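Putative isochorismatase (Bordetella bronchiseptica, PDB 3UAO) hydrolyses maleamate to maleate and ammonia, an amidohydrolase step in the bacterial degradation of nicotinate (vitamin B3). Local coordinates at residues V88-A100 / M112-I124. Numbering follows the deposited sequence.
Sequences VAHSRIVYADDDA and MLTLKEHAPASAI
Arg92, near the end of strand 87-93, uses all three guanidinium nitrogens on Glu117 and Ser122. NE donates to Ser122 O (3.1 Å) and NH2 to both Ser122 OG and Glu117 O, while NH1 makes a nearly straight hydrogen bond (172°), part of a salt bridge, to Glu117 OE2, on the syn side but 29° out of the carboxylate plane. Arginine suits the place because its flat, multi-donor end meets all four oxygens near one plane; a turn at chi3 (54°) brings it round to them.

Lys116 works the other way. Its long chain, bent at chi2, carries NZ to Ala96 O (2.8 Å) and Asp99 OD1 (2.7 Å), at both ends of a type I turn; Leu113 O adds a third acceptor. Between these grips Tyr95 N bonds to Leu115 O (3.0 Å), and a water joins Tyr95 O, Asp97 OD1 and Glu117 N.

Apolar contacts accompany these bonds: Leu113 CD1 makes a CH-pi contact over the Tyr95 ring face, Ile93 meets Met112 SD and Leu115 CD1, and Ile124 CD1 presses on His90 CB (3.4 Å).

Segment 112-124 thus packs against the C-terminal end of strand 87-93, which lies between strands 45-50 and 135-139 in the parallel sheet of the Rossmann-like isochorismatase fold. Tyr95 also touches helix 105-108, and Arg138 of strand 135-139 salt-bridges Glu117 OE1.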
# COMPACT_ATOMS: atom_id res chain seq x y z
N VAL A 88 0.32 4.49 21.07
CA VAL A 88 1.78 4.28 21.01
C VAL A 88 2.14 3.02 20.21
O VAL A 88 1.55 1.96 20.42
CB VAL A 88 2.41 4.23 22.41
CG1 VAL A 88 3.96 4.07 22.31
CG2 VAL A 88 2.07 5.48 23.16
N ALA A 89 3.10 3.18 19.28
CA ALA A 89 3.52 2.13 18.36
C ALA A 89 5.04 2.04 18.35
O ALA A 89 5.72 3.04 18.35
CB ALA A 89 3.01 2.39 16.95
N HIS A 90 5.54 0.83 18.39
CA HIS A 90 6.96 0.56 18.34
C HIS A 90 7.23 -0.28 17.08
O HIS A 90 6.41 -1.11 16.70
CB HIS A 90 7.38 -0.25 19.57
CG HIS A 90 6.90 0.32 20.87
ND1 HIS A 90 7.74 0.97 21.75
CD2 HIS A 90 5.67 0.35 21.44
CE1 HIS A 90 7.05 1.36 22.81
NE2 HIS A 90 5.79 1.00 22.65
N SER A 91 8.37 -0.07 16.46
CA SER A 91 8.73 -0.80 15.27
C SER A 91 9.99 -1.62 15.60
O SER A 91 10.80 -1.26 16.46
CB SER A 91 8.98 0.17 14.10
OG SER A 91 10.35 0.47 13.91
N ARG A 92 10.13 -2.72 14.89
CA ARG A 92 11.30 -3.60 15.02
C ARG A 92 11.55 -4.13 13.63
O ARG A 92 10.57 -4.41 12.94
CB ARG A 92 10.99 -4.81 15.92
CG ARG A 92 10.68 -4.50 17.37
CD ARG A 92 10.24 -5.73 18.12
NE ARG A 92 11.24 -6.79 17.96
CZ ARG A 92 11.01 -8.10 18.00
NH1 ARG A 92 9.80 -8.59 18.22
NH2 ARG A 92 12.01 -8.92 17.80
N ILE A 93 12.81 -4.24 13.21
CA ILE A 93 13.14 -4.97 11.99
C ILE A 93 13.20 -6.42 12.37
O ILE A 93 13.83 -6.80 13.38
CB ILE A 93 14.44 -4.48 11.34
CG1 ILE A 93 14.25 -3.05 10.81
CG2 ILE A 93 14.85 -5.34 10.11
CD1 ILE A 93 15.53 -2.38 10.27
N VAL A 94 12.43 -7.24 11.64
CA VAL A 94 12.41 -8.70 11.82
C VAL A 94 12.34 -9.43 10.48
O VAL A 94 11.40 -9.26 9.70
CB VAL A 94 11.22 -9.15 12.64
CG1 VAL A 94 11.10 -10.71 12.61
CG2 VAL A 94 11.29 -8.62 14.07
N TYR A 95 13.33 -10.27 10.21
CA TYR A 95 13.27 -11.24 9.11
C TYR A 95 12.97 -12.64 9.65
O TYR A 95 13.14 -12.89 10.84
CB TYR A 95 14.59 -11.29 8.37
CG TYR A 95 14.89 -10.05 7.53
CD1 TYR A 95 14.66 -10.03 6.16
CD2 TYR A 95 15.45 -8.93 8.10
CE1 TYR A 95 14.94 -8.92 5.39
CE2 TYR A 95 15.73 -7.79 7.33
CZ TYR A 95 15.47 -7.80 5.98
OH TYR A 95 15.74 -6.71 5.20
N ALA A 96 12.55 -13.53 8.73
CA ALA A 96 12.35 -14.94 9.02
C ALA A 96 13.68 -15.64 9.31
O ALA A 96 14.68 -15.38 8.66
CB ALA A 96 11.61 -15.66 7.86
N ASP A 97 13.63 -16.56 10.29
CA ASP A 97 14.77 -17.37 10.76
C ASP A 97 15.57 -18.01 9.61
O ASP A 97 16.81 -18.01 9.65
CB ASP A 97 14.30 -18.47 11.73
CG ASP A 97 13.96 -17.93 13.13
OD1 ASP A 97 14.10 -16.70 13.38
OD2 ASP A 97 13.57 -18.75 14.00
N ASP A 98 14.88 -18.50 8.59
CA ASP A 98 15.54 -19.10 7.42
C ASP A 98 15.85 -18.11 6.26
O ASP A 98 16.10 -18.54 5.13
CB ASP A 98 14.72 -20.32 6.91
CG ASP A 98 13.34 -19.95 6.35
OD1 ASP A 98 12.96 -18.76 6.42
OD2 ASP A 98 12.64 -20.86 5.84
N ASP A 99 15.82 -16.80 6.54
CA ASP A 99 16.01 -15.78 5.49
C ASP A 99 14.96 -15.84 4.35
O ASP A 99 15.25 -15.40 3.24
CB ASP A 99 17.42 -15.93 4.85
CG ASP A 99 18.53 -16.13 5.88
OD1 ASP A 99 18.33 -15.76 7.06
OD2 ASP A 99 19.63 -16.62 5.50
N ALA A 100 13.78 -16.42 4.61
CA ALA A 100 12.72 -16.58 3.59
C ALA A 100 12.33 -15.26 2.95
O ALA A 100 12.13 -15.16 1.75
CB ALA A 100 11.49 -17.20 4.19
N MET A 112 21.22 -6.73 8.60
CA MET A 112 19.81 -6.63 8.93
C MET A 112 19.16 -7.98 8.85
O MET A 112 18.13 -8.19 9.42
CB MET A 112 19.08 -5.76 7.94
CG MET A 112 19.61 -4.35 7.80
SD MET A 112 19.09 -3.29 9.14
CE MET A 112 20.54 -3.38 10.19
N LEU A 113 19.76 -8.87 8.09
CA LEU A 113 19.23 -10.19 7.88
C LEU A 113 19.41 -11.04 9.11
O LEU A 113 18.85 -12.11 9.17
CB LEU A 113 19.98 -10.85 6.71
CG LEU A 113 19.37 -12.10 6.12
CD1 LEU A 113 18.03 -11.72 5.50
CD2 LEU A 113 20.35 -12.70 5.10
N THR A 114 20.21 -10.58 10.07
CA THR A 114 20.46 -11.31 11.30
C THR A 114 19.48 -10.88 12.37
O THR A 114 19.46 -11.47 13.43
CB THR A 114 21.87 -11.05 11.83
OG1 THR A 114 21.93 -9.74 12.38
CG2 THR A 114 22.91 -11.20 10.70
N LEU A 115 18.68 -9.85 12.09
CA LEU A 115 17.61 -9.39 12.98
C LEU A 115 16.39 -10.31 12.99
O LEU A 115 15.39 -10.06 12.34
CB LEU A 115 17.20 -7.95 12.63
CG LEU A 115 18.33 -6.95 12.91
CD1 LEU A 115 17.95 -5.49 12.58
CD2 LEU A 115 18.86 -7.07 14.39
N LYS A 116 16.47 -11.39 13.77
CA LYS A 116 15.47 -12.43 13.77
C LYS A 116 14.57 -12.22 14.99
O LYS A 116 14.86 -11.41 15.87
CB LYS A 116 16.13 -13.79 13.77
CG LYS A 116 17.26 -13.94 12.75
CD LYS A 116 16.80 -13.72 11.34
CE LYS A 116 17.65 -14.51 10.32
NZ LYS A 116 17.18 -14.25 8.93
N GLU A 117 13.45 -12.91 15.02
CA GLU A 117 12.42 -12.60 16.00
C GLU A 117 12.96 -12.73 17.44
O GLU A 117 12.67 -11.89 18.30
CB GLU A 117 11.19 -13.47 15.73
CG GLU A 117 10.04 -13.32 16.72
CD GLU A 117 9.54 -11.91 16.87
OE1 GLU A 117 9.29 -11.24 15.84
OE2 GLU A 117 9.38 -11.47 18.03
N HIS A 118 13.79 -13.75 17.68
CA HIS A 118 14.29 -14.07 19.02
C HIS A 118 15.77 -13.71 19.21
O HIS A 118 16.34 -13.95 20.27
CB HIS A 118 14.01 -15.55 19.30
CG HIS A 118 12.57 -15.92 19.12
ND1 HIS A 118 11.60 -15.60 20.04
CD2 HIS A 118 11.93 -16.55 18.10
CE1 HIS A 118 10.43 -16.03 19.61
NE2 HIS A 118 10.60 -16.61 18.44
N ALA A 119 16.38 -13.13 18.19
CA ALA A 119 17.74 -12.59 18.33
C ALA A 119 17.68 -11.36 19.24
O ALA A 119 16.90 -10.45 18.97
CB ALA A 119 18.37 -12.24 16.96
N PRO A 120 18.48 -11.35 20.33
CA PRO A 120 18.34 -10.21 21.24
C PRO A 120 18.62 -8.88 20.52
O PRO A 120 18.03 -7.87 20.87
CB PRO A 120 19.38 -10.51 22.35
CG PRO A 120 20.35 -11.52 21.74
CD PRO A 120 19.50 -12.32 20.78
N ALA A 121 19.50 -8.90 19.52
CA ALA A 121 19.77 -7.72 18.69
C ALA A 121 18.47 -7.05 18.20
O ALA A 121 18.35 -5.83 18.15
CB ALA A 121 20.65 -8.10 17.51
N SER A 122 17.47 -7.86 17.88
CA SER A 122 16.26 -7.34 17.25
C SER A 122 15.24 -6.85 18.27
O SER A 122 14.28 -6.21 17.89
CB SER A 122 15.62 -8.42 16.40
OG SER A 122 14.93 -9.37 17.20
N ALA A 123 15.45 -7.14 19.55
CA ALA A 123 14.49 -6.79 20.58
C ALA A 123 14.52 -5.31 20.93
O ALA A 123 15.58 -4.67 20.92
CB ALA A 123 14.76 -7.61 21.85
N ILE A 124 13.35 -4.79 21.30
CA ILE A 124 13.25 -3.43 21.86
C ILE A 124 14.07 -3.28 23.16
O ILE A 124 14.11 -4.18 23.98
CB ILE A 124 11.80 -3.03 22.10
CG1 ILE A 124 11.10 -2.86 20.74
CG2 ILE A 124 11.75 -1.76 22.95
CD1 ILE A 124 9.61 -2.45 20.82
O HOH W 1 14.71 -5.27 15.16
O HOH W 2 12.75 -14.44 12.73